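PDB 5GJ3: periplasmic binding protein from Roseiflexus sp. RS-1, which binds heme in the periplasm, here two heme molecules at once, and probably delivers it to a membrane transporter for uptake. Local coordinates for residues A[14-17]-A[18-22]; A[36-39]-A[40-44]. All blocks are in the same frame, centred on the assembly; numbering follows the deposited sequence.

Contact 1 (A[14-17]-A[18-22]); sequences DITE and IIFAL. With ZN (zinc ion), chain D.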
loop_
_atom_site.group_PDB
_atom_site.type_symbol
_atom_site.label_atom_id
_atom_site.label_comp_id
_atom_site.label_asym_id
_atom_site.label_seq_id
_atom_site.Cartn_x
_atom_site.Cartn_y
_atom_site.Cartn_z
ATOM N N ASP A 14 5.460 -5.378 0.450
ATOM C CA ASP A 14 4.754 -5.777 -0.766
ATOM C C ASP A 14 5.451 -6.891 -1.617
ATOM O O ASP A 14 4.793 -7.801 -2.194
ATOM C CB ASP A 14 4.422 -4.538 -1.630
ATOM C CG ASP A 14 5.655 -3.697 -2.022
ATOM O OD1 ASP A 14 6.726 -3.770 -1.357
ATOM O OD2 ASP A 14 5.546 -2.920 -3.013
ATOM N N ILE A 15 6.789 -6.856 -1.646
ATOM C CA ILE A 15 7.588 -7.949 -2.241
ATOM C C ILE A 15 7.390 -9.265 -1.467
ATOM O O ILE A 15 7.137 -10.323 -2.063
ATOM C CB ILE A 15 9.065 -7.543 -2.253
ATOM C CG1 ILE A 15 9.198 -6.248 -3.077
ATOM C CG2 ILE A 15 9.899 -8.687 -2.828
ATOM C CD1 ILE A 15 8.738 -6.369 -4.531
ATOM N N THR A 16 7.442 -9.186 -0.145
ATOM C CA THR A 16 7.180 -10.367 0.700
ATOM C C THR A 16 5.803 -10.985 0.391
ATOM O O THR A 16 5.686 -12.179 0.145
ATOM C CB THR A 16 7.264 -9.980 2.173
ATOM O OG1 THR A 16 8.570 -9.478 2.468
ATOM C CG2 THR A 16 6.889 -11.162 3.121
ATOM N N GLU A 17 4.771 -10.148 0.340
ATOM C CA GLU A 17 3.413 -10.599 0.052
ATOM C C GLU A 17 3.378 -11.308 -1.287
ATOM O O GLU A 17 2.705 -12.328 -1.459
ATOM C CB GLU A 17 2.450 -9.413 0.041
ATOM C CG GLU A 17 1.093 -9.755 -0.546
ATOM C CD GLU A 17 0.001 -8.714 -0.224
ATOM O OE1 GLU A 17 0.212 -7.756 0.568
ATOM O OE2 GLU A 17 -1.099 -8.886 -0.748
ATOM N N ILE A 18 4.127 -10.778 -2.249
ATOM C CA ILE A 18 4.114 -11.329 -3.580
ATOM C C ILE A 18 4.853 -12.724 -3.540
ATOM O O ILE A 18 4.440 -13.635 -4.229
ATOM C CB ILE A 18 4.844 -10.395 -4.589
ATOM C CG1 ILE A 18 3.957 -9.185 -4.957
ATOM C CG2 ILE A 18 5.220 -11.195 -5.842
ATOM C CD1 ILE A 18 4.744 -8.095 -5.678
ATOM N N ILE A 19 5.931 -12.869 -2.768
ATOM C CA ILE A 19 6.656 -14.164 -2.723
ATOM C C ILE A 19 5.676 -15.231 -2.193
ATOM O O ILE A 19 5.614 -16.353 -2.743
ATOM C CB ILE A 19 7.916 -14.089 -1.825
ATOM C CG1 ILE A 19 8.984 -13.154 -2.460
ATOM C CG2 ILE A 19 8.537 -15.475 -1.566
ATOM C CD1 ILE A 19 9.983 -12.624 -1.423
ATOM N N PHE A 20 4.960 -14.878 -1.110
ATOM C CA PHE A 20 3.974 -15.807 -0.513
ATOM C C PHE A 20 2.830 -16.098 -1.499
ATOM O O PHE A 20 2.443 -17.238 -1.651
ATOM C CB PHE A 20 3.445 -15.278 0.849
ATOM C CG PHE A 20 4.371 -15.584 2.022
ATOM C CD1 PHE A 20 4.235 -16.771 2.742
ATOM C CD2 PHE A 20 5.342 -14.678 2.413
ATOM C CE1 PHE A 20 5.080 -17.061 3.791
ATOM C CE2 PHE A 20 6.186 -14.951 3.473
ATOM C CZ PHE A 20 6.065 -16.158 4.161
ATOM N N ALA A 21 2.363 -15.101 -2.255
ATOM C CA ALA A 21 1.291 -15.321 -3.241
ATOM C C ALA A 21 1.705 -16.200 -4.391
ATOM O O ALA A 21 0.848 -16.867 -5.056
ATOM C CB ALA A 21 0.751 -13.985 -3.763
ATOM N N LEU A 22 3.011 -16.232 -4.671
ATOM C CA LEU A 22 3.507 -17.093 -5.745
ATOM C C LEU A 22 3.735 -18.543 -5.265
ATOM O O LEU A 22 4.097 -19.428 -6.059
ATOM C CB LEU A 22 4.825 -16.514 -6.344
ATOM C CG LEU A 22 4.709 -15.282 -7.230
ATOM C CD1 LEU A 22 6.065 -14.577 -7.456
ATOM C CD2 LEU A 22 4.043 -15.610 -8.575
HETATM ZN ZN ZN D . 7.057 -1.431 -2.845
HETATM O O HOH W 1 7.770 -0.818 -1.137
#
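Thr16 OG1 sits beside the backbone N (chi1 -60°), putting CG2 anti to it, and Phe20 CG lies beside its own N (chi1 -82°), which sets the methyl and the ring side by side, pointing the same way, one turn apart on helix 13-21. This helix is the crossover of the beta-alpha-beta unit made with strands 8-10 and 28-31. Thr16 CG2 touches the ring at Phe20 CE2, 3.9 Å away, while Thr16 O meets the ring edge in plane, 3.4 Å from Phe20 CD2. The same carbonyl accepts the nearly straight bond from Phe20 N (171° at the hydrogen). On another side of the helix, Ile15 CG2 meets Ile19 CD1 at 4.2 Å, the two chains crossing at a slant; Ile19 continues onto Val108 of helix 100-111 and onto strand 8-10. The buried polar ends find partners elsewhere: Thr16 OG1 hydrogen-bonds with Ser10 OG and Asn12 O, and Glu17 OE2 forms a salt bridge with Arg249. An alanine in place of Phe20 would probably leave the Thr16 methyl without its aromatic neighbour and open a gap against Pro38 and Arg41. Near the start of the helix, Asp14 joins Asp70 and Asp94 in a zinc site, and Lys104 NZ hydrogen-bonds with Asp14 OD2. Asp14 OD2 binds the zinc ion at 2.1 Å, and a water 1.9 Å from the metal lies 3.1 Å from Asp14 OD1.

Contact 2 (A[36-39]-A[40-44]); sequences TYPP and ERTKM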
loop_
_atom_site.group_PDB
_atom_site.type_symbol
_atom_site.label_atom_id
_atom_site.label_comp_id
_atom_site.label_asym_id
_atom_site.label_seq_id
_atom_site.Cartn_x
_atom_site.Cartn_y
_atom_site.Cartn_z
ATOM N N THR A 36 3.481 -7.378 6.771
ATOM C CA THR A 36 2.373 -7.822 7.667
ATOM C C THR A 36 1.403 -8.800 6.939
ATOM O O THR A 36 0.345 -9.092 7.481
ATOM C CB THR A 36 1.550 -6.603 8.118
ATOM O OG1 THR A 36 1.259 -5.843 6.950
ATOM C CG2 THR A 36 2.283 -5.709 9.095
ATOM N N TYR A 37 1.744 -9.292 5.731
ATOM C CA TYR A 37 0.901 -10.265 5.000
ATOM C C TYR A 37 1.669 -11.395 4.274
ATOM O O TYR A 37 2.544 -11.081 3.466
ATOM C CB TYR A 37 0.039 -9.556 3.957
ATOM C CG TYR A 37 -1.112 -10.418 3.461
ATOM C CD1 TYR A 37 -2.335 -10.436 4.140
ATOM C CD2 TYR A 37 -0.960 -11.261 2.350
ATOM C CE1 TYR A 37 -3.368 -11.246 3.697
ATOM C CE2 TYR A 37 -2.002 -12.086 1.901
ATOM C CZ TYR A 37 -3.212 -12.048 2.593
ATOM O OH TYR A 37 -4.291 -12.797 2.166
ATOM N N PRO A 38 1.285 -12.696 4.481
ATOM C CA PRO A 38 0.176 -13.208 5.383
ATOM C C PRO A 38 0.610 -13.081 6.851
ATOM O O PRO A 38 1.722 -13.536 7.194
ATOM C CB PRO A 38 0.029 -14.700 4.982
ATOM C CG PRO A 38 1.061 -14.989 3.928
ATOM C CD PRO A 38 1.993 -13.803 3.791
ATOM N N PRO A 39 -0.196 -12.408 7.711
ATOM C CA PRO A 39 0.354 -12.074 9.056
ATOM C C PRO A 39 0.738 -13.300 9.925
ATOM O O PRO A 39 1.707 -13.241 10.711
ATOM C CB PRO A 39 -0.791 -11.257 9.715
ATOM C CG PRO A 39 -2.005 -11.691 9.009
ATOM C CD PRO A 39 -1.584 -11.927 7.576
ATOM N N GLU A 40 0.019 -14.409 9.735
ATOM C CA GLU A 40 0.281 -15.618 10.530
ATOM C C GLU A 40 1.694 -16.162 10.259
ATOM O O GLU A 40 2.344 -16.682 11.169
ATOM C CB GLU A 40 -0.772 -16.696 10.277
ATOM C CG GLU A 40 -2.224 -16.247 10.471
ATOM C CD GLU A 40 -2.539 -15.716 11.868
ATOM O OE1 GLU A 40 -2.020 -16.281 12.865
ATOM O OE2 GLU A 40 -3.313 -14.726 11.963
ATOM N N ARG A 41 2.159 -16.008 9.014
ATOM C CA ARG A 41 3.470 -16.522 8.590
ATOM C C ARG A 41 4.584 -15.521 8.862
ATOM O O ARG A 41 5.596 -15.891 9.447
ATOM C CB ARG A 41 3.409 -17.016 7.136
ATOM C CG ARG A 41 2.183 -17.917 6.953
ATOM C CD ARG A 41 2.212 -18.957 5.841
ATOM N NE ARG A 41 3.484 -19.670 5.788
ATOM C CZ ARG A 41 3.896 -20.390 4.750
ATOM N NH1 ARG A 41 3.123 -20.516 3.680
ATOM N NH2 ARG A 41 5.094 -20.969 4.770
ATOM N N THR A 42 4.387 -14.236 8.525
ATOM C CA THR A 42 5.473 -13.262 8.669
ATOM C C THR A 42 5.775 -12.905 10.127
ATOM O O THR A 42 6.909 -12.529 10.449
ATOM C CB THR A 42 5.216 -11.945 7.845
ATOM O OG1 THR A 42 4.046 -11.297 8.342
ATOM C CG2 THR A 42 4.980 -12.251 6.353
ATOM N N LYS A 43 4.790 -13.043 11.032
ATOM C CA LYS A 43 5.082 -12.798 12.468
ATOM C C LYS A 43 6.114 -13.790 12.985
ATOM O O LYS A 43 6.828 -13.495 13.900
ATOM C CB LYS A 43 3.815 -12.856 13.351
ATOM C CG LYS A 43 3.276 -14.260 13.565
ATOM C CD LYS A 43 1.874 -14.248 14.167
ATOM C CE LYS A 43 1.560 -15.566 14.832
ATOM N NZ LYS A 43 0.077 -15.701 14.865
ATOM N N MET A 44 6.215 -14.957 12.364
ATOM C CA MET A 44 7.195 -15.946 12.826
ATOM C C MET A 44 8.623 -15.714 12.315
ATOM O O MET A 44 9.510 -16.494 12.622
ATOM C CB MET A 44 6.737 -17.350 12.435
ATOM C CG MET A 44 5.309 -17.667 12.876
ATOM S SD MET A 44 5.033 -17.789 14.665
ATOM C CE MET A 44 5.804 -16.375 15.469
#
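Pro38 O takes two backbone N-H groups at once, from Arg41 and Thr42, and so begins helix 39-42, a single short turn with Pro38 at its N-cap. The two bonds differ in geometry although both measure 3.1 Å: Thr42 N approaches Pro38 O almost head-on, with a C=O...N angle of 168°, whereas Arg41 N sits above the carbonyl plane, 50° out of it. Lys43 N then bonds to Pro39 O, carrying the pattern one residue further. Around this backbone core the side chains close in. The Thr42 methyl, CG2, stands 4.2 Å from Pro38 CD, and Arg41 CG comes to 4.3 Å from Pro38 CB, so the proline ring is touched by two successive residues of the turn. With Thr42 OG1 placed between its own N and carbonyl carbon (chi1 63°), the hydroxyl faces back along the chain and hydrogen-bonds with Ala35 O, tying the turn to the loop before it. A cis peptide joins Tyr37 to Pro38 and bends the chain just ahead of the turn. Further out, the Tyr37 ring makes a cation-pi contact with Arg249 and touches Leu241 of helix 240-244. On the exposed side, Lys43 reaches back to Glu40 in a salt bridge, its NZ lying 3.0 Å from Glu40 OE1 and above the carboxylate plane.

In the fold
The centres of contacts 1 and 2 are about 11 Å apart, and contact 1 closes before contact 2 opens, yet the two pack directly. Phe20 CG of contact 1 lies 3.5 Å from Pro38 CD of contact 2, and Phe20 CE1 is 3.7 Å from Arg41 NE. Thr16 CG2 meets Thr42 CG2 at 3.9 Å, and Glu17 CD meets Tyr37 CD2 at 3.7 Å; Arg249 joins Glu17 by a salt bridge and Tyr37 by a cation-pi contact. The side chains of Asp14 and Thr36 each lie about 6 Å from a bound heme, near but not touching. Contact 1 additionally supplies a zinc ligand, whereas the side chain of Tyr37 remains about 11 Å from a zinc ion.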